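PDB 3OC7: enoyl-CoA hydratase from Mycobacterium avium, which probably catalyses the addition of water across the double bond of enoyl-CoA thioesters in fatty acid metabolism, as a crotonase-family lyase. Local coordinates for residues Gly19-Leu24 / Val56-Leu61; His30-Leu35 / Phe68-Asp73; Pro110-Ile115 / Cys130-Ala135. All coordinates share one frame; numbering follows the deposited sequence.

Interaction 1 of 3, residues Gly19-Leu24 / Val56-Leu61; sequences GPVARL and VRVVVL
The parallel strand pair of a beta-alpha-beta unit is closed here: residues 21-24 lie beside residues 58-61, joined through helix 37-52, with short-segment axes 4.8 Å apart and N-to-C directions 21° from each other. The first bond is at Pro-20, the centre of an inverse gamma turn, whose O takes Arg-57 N at 2.9 Å; the donor stands well above the carbonyl plane, and Val-58 N adds a weak bond to the same oxygen. The ladder proper then runs Ala-22 N to Val-58 O (3.2 Å), Val-60 N to Ala-22 O (3.0 Å) and Leu-24 N to Val-60 O (2.9 Å). The Arg-57 chain bends at chi3 (-59°), which presents one guanidinium face to the proline: Pro-20 CB sits 3.6 Å above that plane, towards its rim, while Arg-57 NH2 bonds to the carbonyl of Gly-208. Val-21 and Val-58 lie side by side; Val-58 CG1, between backbone N and carbonyl carbon (chi1 61°), rests against Val-21 CB, and Val-21 CG2 reaches Val-60 CG2 at 4.0 Å. This valine face packs on helix 196-208. On the other face Leu-24 CD1 comes obliquely to Val-59 CG1 at 4.1 Å, and helix 37-52 covers Ala-22, Leu-24 and Val-59. Ala-22 CB also meets Val-56 CG1. Two apolar faces, each under a helix, on parallel strands are what a beta-alpha-beta unit of the crotonase fold provides.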
ATOM      1  N   GLY A  19     -20.795  27.268  -9.344  1.00 24.14           N
ATOM      2  CA  GLY A  19     -21.028  25.836  -9.107  1.00 22.59           C
ATOM      3  C   GLY A  19     -21.174  25.497  -7.627  1.00 21.53           C
ATOM      4  O   GLY A  19     -21.056  26.385  -6.785  1.00 21.41           O
ATOM      5  N   PRO A  20     -21.431  24.203  -7.297  1.00 20.54           N
ATOM      6  CA  PRO A  20     -21.585  23.746  -5.900  1.00 19.39           C
ATOM      7  C   PRO A  20     -20.233  23.573  -5.178  1.00 18.06           C
ATOM      8  O   PRO A  20     -19.974  22.534  -4.541  1.00 17.17           O
ATOM      9  CB  PRO A  20     -22.307  22.399  -6.047  1.00 19.89           C
ATOM     10  CG  PRO A  20     -21.874  21.896  -7.377  1.00 20.05           C
ATOM     11  CD  PRO A  20     -21.629  23.101  -8.260  1.00 20.50           C
ATOM     12  N   VAL A  21     -19.424  24.630  -5.247  1.00 16.85           N
ATOM     13  CA  VAL A  21     -18.016  24.626  -4.839  1.00 15.87           C
ATOM     14  C   VAL A  21     -17.575  25.934  -4.138  1.00 14.99           C
ATOM     15  O   VAL A  21     -17.966  27.054  -4.541  1.00 15.27           O
ATOM     16  CB  VAL A  21     -17.067  24.269  -6.050  1.00 15.81           C
ATOM     17  CG1 VAL A  21     -17.235  25.252  -7.223  1.00 18.08           C
ATOM     18  CG2 VAL A  21     -15.600  24.158  -5.622  1.00 17.83           C
ATOM     19  N   ALA A  22     -16.781  25.785  -3.078  1.00 13.32           N
ATOM     20  CA  ALA A  22     -16.068  26.903  -2.442  1.00 13.50           C
ATOM     21  C   ALA A  22     -14.555  26.806  -2.689  1.00 13.26           C
ATOM     22  O   ALA A  22     -13.985  25.720  -2.553  1.00 13.78           O
ATOM     23  CB  ALA A  22     -16.376  26.965  -0.929  1.00 13.48           C
ATOM     24  N   ARG A  23     -13.912  27.919  -3.059  1.00 13.11           N
ATOM     25  CA  ARG A  23     -12.450  27.991  -3.275  1.00 12.94           C
ATOM     26  C   ARG A  23     -11.774  28.761  -2.137  1.00 12.63           C
ATOM     27  O   ARG A  23     -12.138  29.926  -1.883  1.00 13.55           O
ATOM     28  CB  ARG A  23     -12.136  28.634  -4.636  1.00 13.62           C
ATOM     29  CG  ARG A  23     -10.654  28.680  -5.047  1.00 17.14           C
ATOM     30  CD  ARG A  23     -10.477  29.244  -6.463  1.00 23.02           C
ATOM     31  NE  ARG A  23     -10.703  28.217  -7.481  1.00 26.11           N
ATOM     32  CZ  ARG A  23      -9.752  27.676  -8.244  1.00 26.35           C
ATOM     33  NH1 ARG A  23      -8.492  28.080  -8.139  1.00 27.95           N
ATOM     34  NH2 ARG A  23     -10.063  26.731  -9.122  1.00 28.05           N
ATOM     35  N   LEU A  24     -10.831  28.110  -1.444  1.00 11.87           N
ATOM     36  CA  LEU A  24      -9.992  28.736  -0.407  1.00 11.82           C
ATOM     37  C   LEU A  24      -8.582  28.940  -0.958  1.00 11.81           C
ATOM     38  O   LEU A  24      -7.880  27.949  -1.248  1.00 11.83           O
ATOM     39  CB  LEU A  24      -9.940  27.859   0.868  1.00 12.62           C
ATOM     40  CG  LEU A  24     -11.254  27.447   1.548  1.00 12.94           C
ATOM     41  CD1 LEU A  24     -11.041  26.534   2.748  1.00 13.11           C
ATOM     42  CD2 LEU A  24     -12.111  28.656   1.967  1.00 15.41           C
ATOM     43  N   VAL A  56     -22.879  24.135  -0.997  1.00 16.07           N
ATOM     44  CA  VAL A  56     -21.512  23.643  -1.229  1.00 14.93           C
ATOM     45  C   VAL A  56     -21.426  22.118  -1.047  1.00 14.60           C
ATOM     46  O   VAL A  56     -21.838  21.587   0.009  1.00 15.42           O
ATOM     47  CB  VAL A  56     -20.488  24.380  -0.301  1.00 14.01           C
ATOM     48  CG1 VAL A  56     -19.052  23.833  -0.503  1.00 12.46           C
ATOM     49  CG2 VAL A  56     -20.509  25.892  -0.545  1.00 14.93           C
ATOM     50  N   ARG A  57     -20.905  21.426  -2.074  1.00 14.42           N
ATOM     51  CA  ARG A  57     -20.654  19.963  -2.014  1.00 13.85           C
ATOM     52  C   ARG A  57     -19.159  19.532  -2.111  1.00 12.89           C
ATOM     53  O   ARG A  57     -18.829  18.358  -1.877  1.00 13.70           O
ATOM     54  CB  ARG A  57     -21.563  19.191  -3.003  1.00 13.76           C
ATOM     55  CG  ARG A  57     -23.066  19.239  -2.608  1.00 15.11           C
ATOM     56  CD  ARG A  57     -23.977  18.272  -3.388  1.00 15.99           C
ATOM     57  NE  ARG A  57     -23.977  18.464  -4.840  1.00 16.76           N
ATOM     58  CZ  ARG A  57     -24.633  19.430  -5.490  1.00 18.82           C
ATOM     59  NH1 ARG A  57     -25.346  20.334  -4.823  1.00 21.28           N
ATOM     60  NH2 ARG A  57     -24.560  19.502  -6.812  1.00 21.49           N
ATOM     61  N   VAL A  58     -18.263  20.489  -2.392  1.00 12.76           N
ATOM     62  CA  VAL A  58     -16.826  20.232  -2.528  1.00 11.97           C
ATOM     63  C   VAL A  58     -16.025  21.529  -2.292  1.00 11.24           C
ATOM     64  O   VAL A  58     -16.544  22.634  -2.590  1.00 11.64           O
ATOM     65  CB  VAL A  58     -16.504  19.580  -3.921  1.00 12.09           C
ATOM     66  CG1 VAL A  58     -16.892  20.504  -5.078  1.00 14.41           C
ATOM     67  CG2 VAL A  58     -15.029  19.153  -4.045  1.00 13.02           C
ATOM     68  N   VAL A  59     -14.802  21.402  -1.751  1.00 10.79           N
ATOM     69  CA  VAL A  59     -13.836  22.518  -1.579  1.00 11.01           C
ATOM     70  C   VAL A  59     -12.565  22.356  -2.421  1.00 10.57           C
ATOM     71  O   VAL A  59     -12.028  21.236  -2.504  1.00 10.91           O
ATOM     72  CB  VAL A  59     -13.375  22.591  -0.083  1.00 10.62           C
ATOM     73  CG1 VAL A  59     -12.234  23.619   0.138  1.00 12.32           C
ATOM     74  CG2 VAL A  59     -14.546  22.906   0.832  1.00 14.05           C
ATOM     75  N   VAL A  60     -12.073  23.446  -3.037  1.00 10.22           N
ATOM     76  CA  VAL A  60     -10.732  23.484  -3.667  1.00 10.34           C
ATOM     77  C   VAL A  60      -9.766  24.325  -2.816  1.00 10.37           C
ATOM     78  O   VAL A  60     -10.094  25.477  -2.471  1.00 11.54           O
ATOM     79  CB  VAL A  60     -10.785  24.039  -5.130  1.00  9.85           C
ATOM     80  CG1 VAL A  60      -9.356  24.194  -5.740  1.00 10.67           C
ATOM     81  CG2 VAL A  60     -11.703  23.173  -6.018  1.00 10.86           C
ATOM     82  N   LEU A  61      -8.605  23.752  -2.457  1.00  9.87           N
ATOM     83  CA  LEU A  61      -7.539  24.473  -1.749  1.00 10.20           C
ATOM     84  C   LEU A  61      -6.460  24.886  -2.774  1.00 10.23           C
ATOM     85  O   LEU A  61      -5.682  24.026  -3.238  1.00 10.64           O
ATOM     86  CB  LEU A  61      -6.940  23.605  -0.623  1.00 10.27           C
ATOM     87  CG  LEU A  61      -5.811  24.169   0.263  1.00  9.81           C
ATOM     88  CD1 LEU A  61      -6.201  25.469   1.014  1.00 13.19           C
ATOM     89  CD2 LEU A  61      -5.281  23.105   1.261  1.00 12.03           C
TER

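Interaction 2 of 3, residues His30-Leu35 / Phe68-Asp73; sequences HNRNAL and FCAGAD
Leu-35 N gives the straight backbone bond of this contact, to Gly-71 O at 2.9 Å (N-H...O 169°), and Ala-34 CA makes a C-H...O approach to the same oxygen. Between Arg-32 and Ala-70 sits one water, which accepts from Ala-70 N at 2.8 Å; its approach to Arg-32 O is unusually short and doubtful. Among the side chains, Asn-33 lays CB 3.3 Å from Phe-68 O and sends ND2 weakly to that oxygen; its amide is held more firmly outside the pair, OD1 by Ser-28 N and ND2 by the carbonyls of Thr-64 and Thr-67. Apolar and van der Waals packing comes from Leu-35 CG against Cys-69 SG at 3.8 Å and from Arg-32, whose chain bends at chi3 (70°) to bring NH1 to 3.4 Å from Ala-70 CB. Asn-31 OD1 and Asp-73 OD2, both acceptors, approach to 3.5 Å without a hydrogen bond, their planes nearly perpendicular, while Asn-31 ND2 bonds to Ser-28. In crotonases the peptide N-H at the position of Ala-72, just after the glycine in the loop that follows strand 67-69, commonly serves the oxyanion hole, so the arrangement is consistent with the wall of an acyl-CoA pocket.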
ATOM      1  N   HIS A  30       4.409  37.641   1.135  1.00 22.75           N
ATOM      2  CA  HIS A  30       5.575  38.121   1.913  1.00 23.99           C
ATOM      3  C   HIS A  30       6.442  37.010   2.530  1.00 23.61           C
ATOM      4  O   HIS A  30       7.661  37.169   2.660  1.00 24.51           O
ATOM      5  CB  HIS A  30       5.169  39.179   2.965  1.00 24.87           C
ATOM      6  CG  HIS A  30       4.471  38.626   4.175  1.00 27.30           C
ATOM      7  ND1 HIS A  30       3.191  38.115   4.132  1.00 29.12           N
ATOM      8  CD2 HIS A  30       4.862  38.542   5.470  1.00 29.43           C
ATOM      9  CE1 HIS A  30       2.830  37.724   5.342  1.00 29.82           C
ATOM     10  NE2 HIS A  30       3.828  37.970   6.172  1.00 30.80           N
ATOM     11  N   ASN A  31       5.830  35.877   2.873  1.00 22.49           N
ATOM     12  CA  ASN A  31       6.591  34.743   3.410  1.00 21.91           C
ATOM     13  C   ASN A  31       6.380  33.408   2.667  1.00 21.30           C
ATOM     14  O   ASN A  31       6.513  32.332   3.257  1.00 21.41           O
ATOM     15  CB  ASN A  31       6.363  34.590   4.931  1.00 21.43           C
ATOM     16  CG  ASN A  31       4.898  34.394   5.301  1.00 20.57           C
ATOM     17  OD1 ASN A  31       4.515  34.529   6.475  1.00 21.34           O
ATOM     18  ND2 ASN A  31       4.071  34.060   4.314  1.00 17.22           N
ATOM     19  N   ARG A  32       6.068  33.492   1.371  1.00 21.12           N
ATOM     20  CA  ARG A  32       5.855  32.303   0.524  1.00 21.15           C
ATOM     21  C   ARG A  32       4.770  31.348   1.051  1.00 20.13           C
ATOM     22  O   ARG A  32       4.944  30.120   1.032  1.00 19.99           O
ATOM     23  CB  ARG A  32       7.185  31.543   0.281  1.00 21.37           C
ATOM     24  CG  ARG A  32       8.238  32.340  -0.497  1.00 24.27           C
ATOM     25  CD  ARG A  32       9.617  31.653  -0.546  1.00 27.64           C
ATOM     26  NE  ARG A  32       9.626  30.447  -1.383  1.00 31.77           N
ATOM     27  CZ  ARG A  32      10.034  29.242  -0.980  1.00 32.80           C
ATOM     28  NH1 ARG A  32      10.503  29.066   0.252  1.00 34.79           N
ATOM     29  NH2 ARG A  32       9.999  28.214  -1.820  1.00 33.07           N
ATOM     30  N   ASN A  33       3.652  31.915   1.509  1.00 19.29           N
ATOM     31  CA  ASN A  33       2.519  31.143   2.040  1.00 18.62           C
ATOM     32  C   ASN A  33       2.871  30.269   3.261  1.00 18.83           C
ATOM     33  O   ASN A  33       2.396  29.124   3.391  1.00 18.39           O
ATOM     34  CB  ASN A  33       1.836  30.322   0.921  1.00 18.57           C
ATOM     35  CG  ASN A  33       1.216  31.199  -0.185  1.00 16.70           C
ATOM     36  OD1 ASN A  33       0.783  32.332   0.058  1.00 16.06           O
ATOM     37  ND2 ASN A  33       1.127  30.650  -1.402  1.00 17.04           N
ATOM     38  N   ALA A  34       3.697  30.811   4.158  1.00 18.63           N
ATOM     39  CA  ALA A  34       4.088  30.096   5.385  1.00 18.66           C
ATOM     40  C   ALA A  34       2.930  29.937   6.374  1.00 18.95           C
ATOM     41  O   ALA A  34       1.987  30.733   6.382  1.00 19.17           O
ATOM     42  CB  ALA A  34       5.288  30.793   6.066  1.00 19.33           C
ATOM     43  N   LEU A  35       3.029  28.908   7.223  1.00 19.28           N
ATOM     44  CA  LEU A  35       1.979  28.578   8.206  1.00 19.46           C
ATOM     45  C   LEU A  35       2.011  29.417   9.500  1.00 18.95           C
ATOM     46  O   LEU A  35       2.272  28.891  10.587  1.00 19.71           O
ATOM     47  CB  LEU A  35       2.011  27.079   8.525  1.00 19.78           C
ATOM     48  CG  LEU A  35       1.743  26.125   7.357  1.00 20.53           C
ATOM     49  CD1 LEU A  35       2.531  24.825   7.518  1.00 23.58           C
ATOM     50  CD2 LEU A  35       0.253  25.847   7.177  1.00 21.65           C
ATOM     51  N   PHE A  68       3.488  26.815  -3.265  1.00 12.78           N
ATOM     52  CA  PHE A  68       2.230  26.365  -2.615  1.00 12.73           C
ATOM     53  C   PHE A  68       2.273  26.649  -1.106  1.00 13.49           C
ATOM     54  O   PHE A  68       1.389  27.363  -0.576  1.00 13.12           O
ATOM     55  CB  PHE A  68       1.937  24.864  -2.916  1.00 12.86           C
ATOM     56  CG  PHE A  68       0.760  24.277  -2.123  1.00 11.74           C
ATOM     57  CD1 PHE A  68       0.995  23.472  -1.000  1.00 13.15           C
ATOM     58  CD2 PHE A  68      -0.569  24.525  -2.493  1.00 14.52           C
ATOM     59  CE1 PHE A  68      -0.057  22.925  -0.256  1.00 15.10           C
ATOM     60  CE2 PHE A  68      -1.650  23.966  -1.753  1.00 14.66           C
ATOM     61  CZ  PHE A  68      -1.374  23.167  -0.620  1.00 14.59           C
ATOM     62  N   CYS A  69       3.308  26.115  -0.440  1.00 13.44           N
ATOM     63  CA  CYS A  69       3.570  26.297   1.007  1.00 14.62           C
ATOM     64  C   CYS A  69       4.946  25.738   1.374  1.00 15.78           C
ATOM     65  O   CYS A  69       5.234  24.578   1.102  1.00 15.70           O
ATOM     66  CB  CYS A  69       2.486  25.611   1.872  1.00 13.91           C
ATOM     67  SG  CYS A  69       2.711  25.725   3.698  1.00 16.40           S
ATOM     68  N   ALA A  70       5.780  26.554   2.027  1.00 17.87           N
ATOM     69  CA  ALA A  70       7.152  26.122   2.348  1.00 19.90           C
ATOM     70  C   ALA A  70       7.386  25.775   3.821  1.00 20.85           C
ATOM     71  O   ALA A  70       8.535  25.552   4.236  1.00 21.70           O
ATOM     72  CB  ALA A  70       8.170  27.142   1.878  1.00 20.63           C
ATOM     73  N   GLY A  71       6.306  25.728   4.596  1.00 21.58           N
ATOM     74  CA  GLY A  71       6.372  25.247   5.980  1.00 23.11           C
ATOM     75  C   GLY A  71       6.091  26.303   7.028  1.00 24.60           C
ATOM     76  O   GLY A  71       5.342  27.252   6.784  1.00 24.20           O
ATOM     77  N   ALA A  72       6.700  26.133   8.201  1.00 26.16           N
ATOM     78  CA  ALA A  72       6.468  27.028   9.340  1.00 27.81           C
ATOM     79  C   ALA A  72       7.048  28.432   9.164  1.00 28.61           C
ATOM     80  O   ALA A  72       8.057  28.622   8.482  1.00 29.26           O
ATOM     81  CB  ALA A  72       6.989  26.400  10.629  1.00 27.84           C
ATOM     82  N   ASP A  73       6.384  29.401   9.791  1.00 29.98           N
ATOM     83  CA  ASP A  73       6.827  30.787   9.831  1.00 31.04           C
ATOM     84  C   ASP A  73       7.921  30.927  10.890  1.00 31.58           C
ATOM     85  O   ASP A  73       7.645  30.857  12.087  1.00 32.35           O
ATOM     86  CB  ASP A  73       5.638  31.703  10.157  1.00 31.46           C
ATOM     87  CG  ASP A  73       5.986  33.193  10.098  1.00 32.58           C
ATOM     88  OD1 ASP A  73       7.157  33.574  10.325  1.00 34.02           O
ATOM     89  OD2 ASP A  73       5.062  33.996   9.842  1.00 35.15           O
TER
HETATM   90  O   HOH W   1       6.243  29.172   2.989  1.00 36.48           O

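Interaction 3 of 3, residues Pro110-Ile115 / Cys130-Ala135; sequences PVIAAI and CDIAVA
Asp-131 and Val-111 exchange bonds at the start of this parallel pair: Asp-131 OD2 accepts from Val-111 N at 2.9 Å with its anti lone pair, while Asp-131 N returns a weak bond to Val-111 O, which also takes a long one from Ile-132 N. CG of Asp-131, anti to its carbonyl carbon (chi1 -54°), lets OD2 reach back to that N-H; the same oxygen forms a salt bridge with Lys-219. Beyond it the backbone ladder is regular, from Ala-113 N to Ile-132 O, Val-134 N to Ala-113 O and Ile-115 N to Val-134 O, each at 3.0 Å. Apolar contacts fill both faces. Ile-112 and Ile-132 lie side by side, pointing the same way, with their CG2 methyls 4.1 Å apart, and helix 196-208 packs on Ile-112 and Val-134. On the reverse face Ala-113 CB touches Ala-133 CB and Ile-115 CB meets Ala-135 CB at 4.0 Å. Cys-130, the first residue past helix 123-129, lodges SG between Val-111 CG1 and Ala-113 CB, 3.9 Å from each; its carbonyl accepts a bond from Arg-166 of the second subunit. OD2 of the buried Asp-131 thus takes both a peptide N-H and the Lys-219 ammonium, which would probably favour the ionised form where the strand begins beside the subunit interface.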
ATOM      1  N   PRO A 110     -15.591  16.630   0.607  1.00  9.50           N
ATOM      2  CA  PRO A 110     -14.332  16.333  -0.104  1.00  9.47           C
ATOM      3  C   PRO A 110     -13.482  17.614  -0.324  1.00  8.86           C
ATOM      4  O   PRO A 110     -14.039  18.679  -0.703  1.00  9.60           O
ATOM      5  CB  PRO A 110     -14.819  15.749  -1.451  1.00 10.26           C
ATOM      6  CG  PRO A 110     -16.220  15.193  -1.157  1.00 10.84           C
ATOM      7  CD  PRO A 110     -16.783  16.227  -0.183  1.00  9.66           C
ATOM      8  N   VAL A 111     -12.167  17.524  -0.065  1.00  9.43           N
ATOM      9  CA  VAL A 111     -11.210  18.651  -0.243  1.00  8.56           C
ATOM     10  C   VAL A 111     -10.128  18.279  -1.289  1.00  8.12           C
ATOM     11  O   VAL A 111      -9.431  17.243  -1.150  1.00  9.28           O
ATOM     12  CB  VAL A 111     -10.551  19.078   1.112  1.00  8.24           C
ATOM     13  CG1 VAL A 111      -9.690  20.335   0.902  1.00  8.81           C
ATOM     14  CG2 VAL A 111     -11.591  19.323   2.205  1.00 10.02           C
ATOM     15  N   ILE A 112     -10.014  19.122  -2.328  1.00  8.92           N
ATOM     16  CA  ILE A 112      -9.107  18.907  -3.471  1.00  8.85           C
ATOM     17  C   ILE A 112      -7.985  19.968  -3.527  1.00  9.41           C
ATOM     18  O   ILE A 112      -8.267  21.165  -3.688  1.00 10.37           O
ATOM     19  CB  ILE A 112      -9.880  18.914  -4.840  1.00  9.00           C
ATOM     20  CG1 ILE A 112     -11.084  17.964  -4.793  1.00  9.88           C
ATOM     21  CG2 ILE A 112      -8.919  18.595  -6.015  1.00  9.82           C
ATOM     22  CD1 ILE A 112     -11.947  18.034  -6.058  1.00 11.82           C
ATOM     23  N   ALA A 113      -6.713  19.547  -3.434  1.00  8.78           N
ATOM     24  CA  ALA A 113      -5.590  20.510  -3.576  1.00  9.23           C
ATOM     25  C   ALA A 113      -5.261  20.799  -5.050  1.00  9.23           C
ATOM     26  O   ALA A 113      -5.185  19.875  -5.892  1.00  9.23           O
ATOM     27  CB  ALA A 113      -4.333  19.995  -2.836  1.00 10.14           C
ATOM     28  N   ALA A 114      -5.047  22.083  -5.344  1.00  8.81           N
ATOM     29  CA  ALA A 114      -4.631  22.552  -6.683  1.00  9.37           C
ATOM     30  C   ALA A 114      -3.232  23.201  -6.587  1.00  9.79           C
ATOM     31  O   ALA A 114      -3.109  24.366  -6.173  1.00 11.00           O
ATOM     32  CB  ALA A 114      -5.687  23.534  -7.281  1.00 10.16           C
ATOM     33  N   ILE A 115      -2.195  22.424  -6.942  1.00  9.40           N
ATOM     34  CA  ILE A 115      -0.778  22.781  -6.727  1.00  9.95           C
ATOM     35  C   ILE A 115      -0.106  23.148  -8.068  1.00  9.98           C
ATOM     36  O   ILE A 115      -0.164  22.368  -9.004  1.00  9.64           O
ATOM     37  CB  ILE A 115       0.008  21.570  -6.079  1.00  9.55           C
ATOM     38  CG1 ILE A 115      -0.666  21.065  -4.776  1.00  9.24           C
ATOM     39  CG2 ILE A 115       1.501  21.882  -5.878  1.00  9.77           C
ATOM     40  CD1 ILE A 115      -0.394  19.557  -4.452  1.00 11.54           C
ATOM     41  N   CYS A 130      -5.500  16.387   2.251  1.00  8.06           N
ATOM     42  CA  CYS A 130      -6.559  16.497   1.210  1.00  8.24           C
ATOM     43  C   CYS A 130      -6.996  15.099   0.684  1.00  8.43           C
ATOM     44  O   CYS A 130      -6.179  14.171   0.589  1.00  8.54           O
ATOM     45  CB  CYS A 130      -6.115  17.440   0.076  1.00  8.07           C
ATOM     46  SG  CYS A 130      -5.972  19.213   0.562  1.00 10.16           S
ATOM     47  N   ASP A 131      -8.276  14.960   0.312  1.00  8.10           N
ATOM     48  CA  ASP A 131      -8.777  13.685  -0.240  1.00  8.58           C
ATOM     49  C   ASP A 131      -8.235  13.378  -1.660  1.00  8.28           C
ATOM     50  O   ASP A 131      -7.932  12.208  -1.984  1.00  8.68           O
ATOM     51  CB  ASP A 131     -10.318  13.686  -0.220  1.00  9.36           C
ATOM     52  CG  ASP A 131     -10.861  13.980   1.152  1.00  8.71           C
ATOM     53  OD1 ASP A 131     -10.797  13.073   2.010  1.00  8.69           O
ATOM     54  OD2 ASP A 131     -11.319  15.125   1.381  1.00  9.40           O
ATOM     55  N   ILE A 132      -8.115  14.427  -2.478  1.00  8.10           N
ATOM     56  CA  ILE A 132      -7.612  14.375  -3.875  1.00  8.29           C
ATOM     57  C   ILE A 132      -6.589  15.514  -4.037  1.00  7.78           C
ATOM     58  O   ILE A 132      -6.766  16.576  -3.422  1.00  8.72           O
ATOM     59  CB  ILE A 132      -8.786  14.524  -4.910  1.00  8.26           C
ATOM     60  CG1 ILE A 132      -9.835  13.407  -4.715  1.00  9.19           C
ATOM     61  CG2 ILE A 132      -8.257  14.548  -6.364  1.00  9.41           C
ATOM     62  CD1 ILE A 132     -11.170  13.586  -5.515  1.00 10.76           C
ATOM     63  N   ALA A 133      -5.501  15.283  -4.795  1.00  7.56           N
ATOM     64  CA  ALA A 133      -4.492  16.333  -5.061  1.00  7.92           C
ATOM     65  C   ALA A 133      -3.993  16.271  -6.520  1.00  8.25           C
ATOM     66  O   ALA A 133      -3.644  15.182  -7.028  1.00  8.66           O
ATOM     67  CB  ALA A 133      -3.313  16.232  -4.083  1.00  8.94           C
ATOM     68  N   VAL A 134      -3.967  17.434  -7.178  1.00  9.05           N
ATOM     69  CA  VAL A 134      -3.489  17.586  -8.578  1.00  9.10           C
ATOM     70  C   VAL A 134      -2.321  18.588  -8.640  1.00  9.69           C
ATOM     71  O   VAL A 134      -2.400  19.653  -8.015  1.00 10.30           O
ATOM     72  CB  VAL A 134      -4.660  18.050  -9.538  1.00  9.43           C
ATOM     73  CG1 VAL A 134      -4.268  17.994 -11.037  1.00 11.55           C
ATOM     74  CG2 VAL A 134      -5.931  17.234  -9.271  1.00 10.73           C
ATOM     75  N   ALA A 135      -1.252  18.243  -9.370  1.00 10.19           N
ATOM     76  CA  ALA A 135      -0.104  19.166  -9.520  1.00 10.26           C
ATOM     77  C   ALA A 135       0.335  19.412 -10.972  1.00 10.81           C
ATOM     78  O   ALA A 135       0.413  18.469 -11.788  1.00 11.16           O
ATOM     79  CB  ALA A 135       1.100  18.686  -8.704  1.00 10.57           C
TER

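Interactions 1 and 3 are parts of one sheet, their centres about 11 Å apart: strand 58-63 of interaction 1 lies beside strand 111-115 of interaction 3, with Val-59 O 2.9 Å from Ile-112 N and Leu-61 N 2.9 Å from Ile-112 O, probable hydrogen bonds that join the two ladders. Helix 196-208 spans both, touching Val-60 and Ile-112. Interaction 2, centred about 23 Å from interaction 1 and 18 Å from interaction 3, lies past the C-terminal ends of these strands, where Phe-68 CD2 packs on Ile-115 CG1 at 4.1 Å. After strand 58-63 the chain enters strand 67-69 of a second sheet, turning a corner at Phe-68, and residues 70-73 continue as a loop that probably borders the active site.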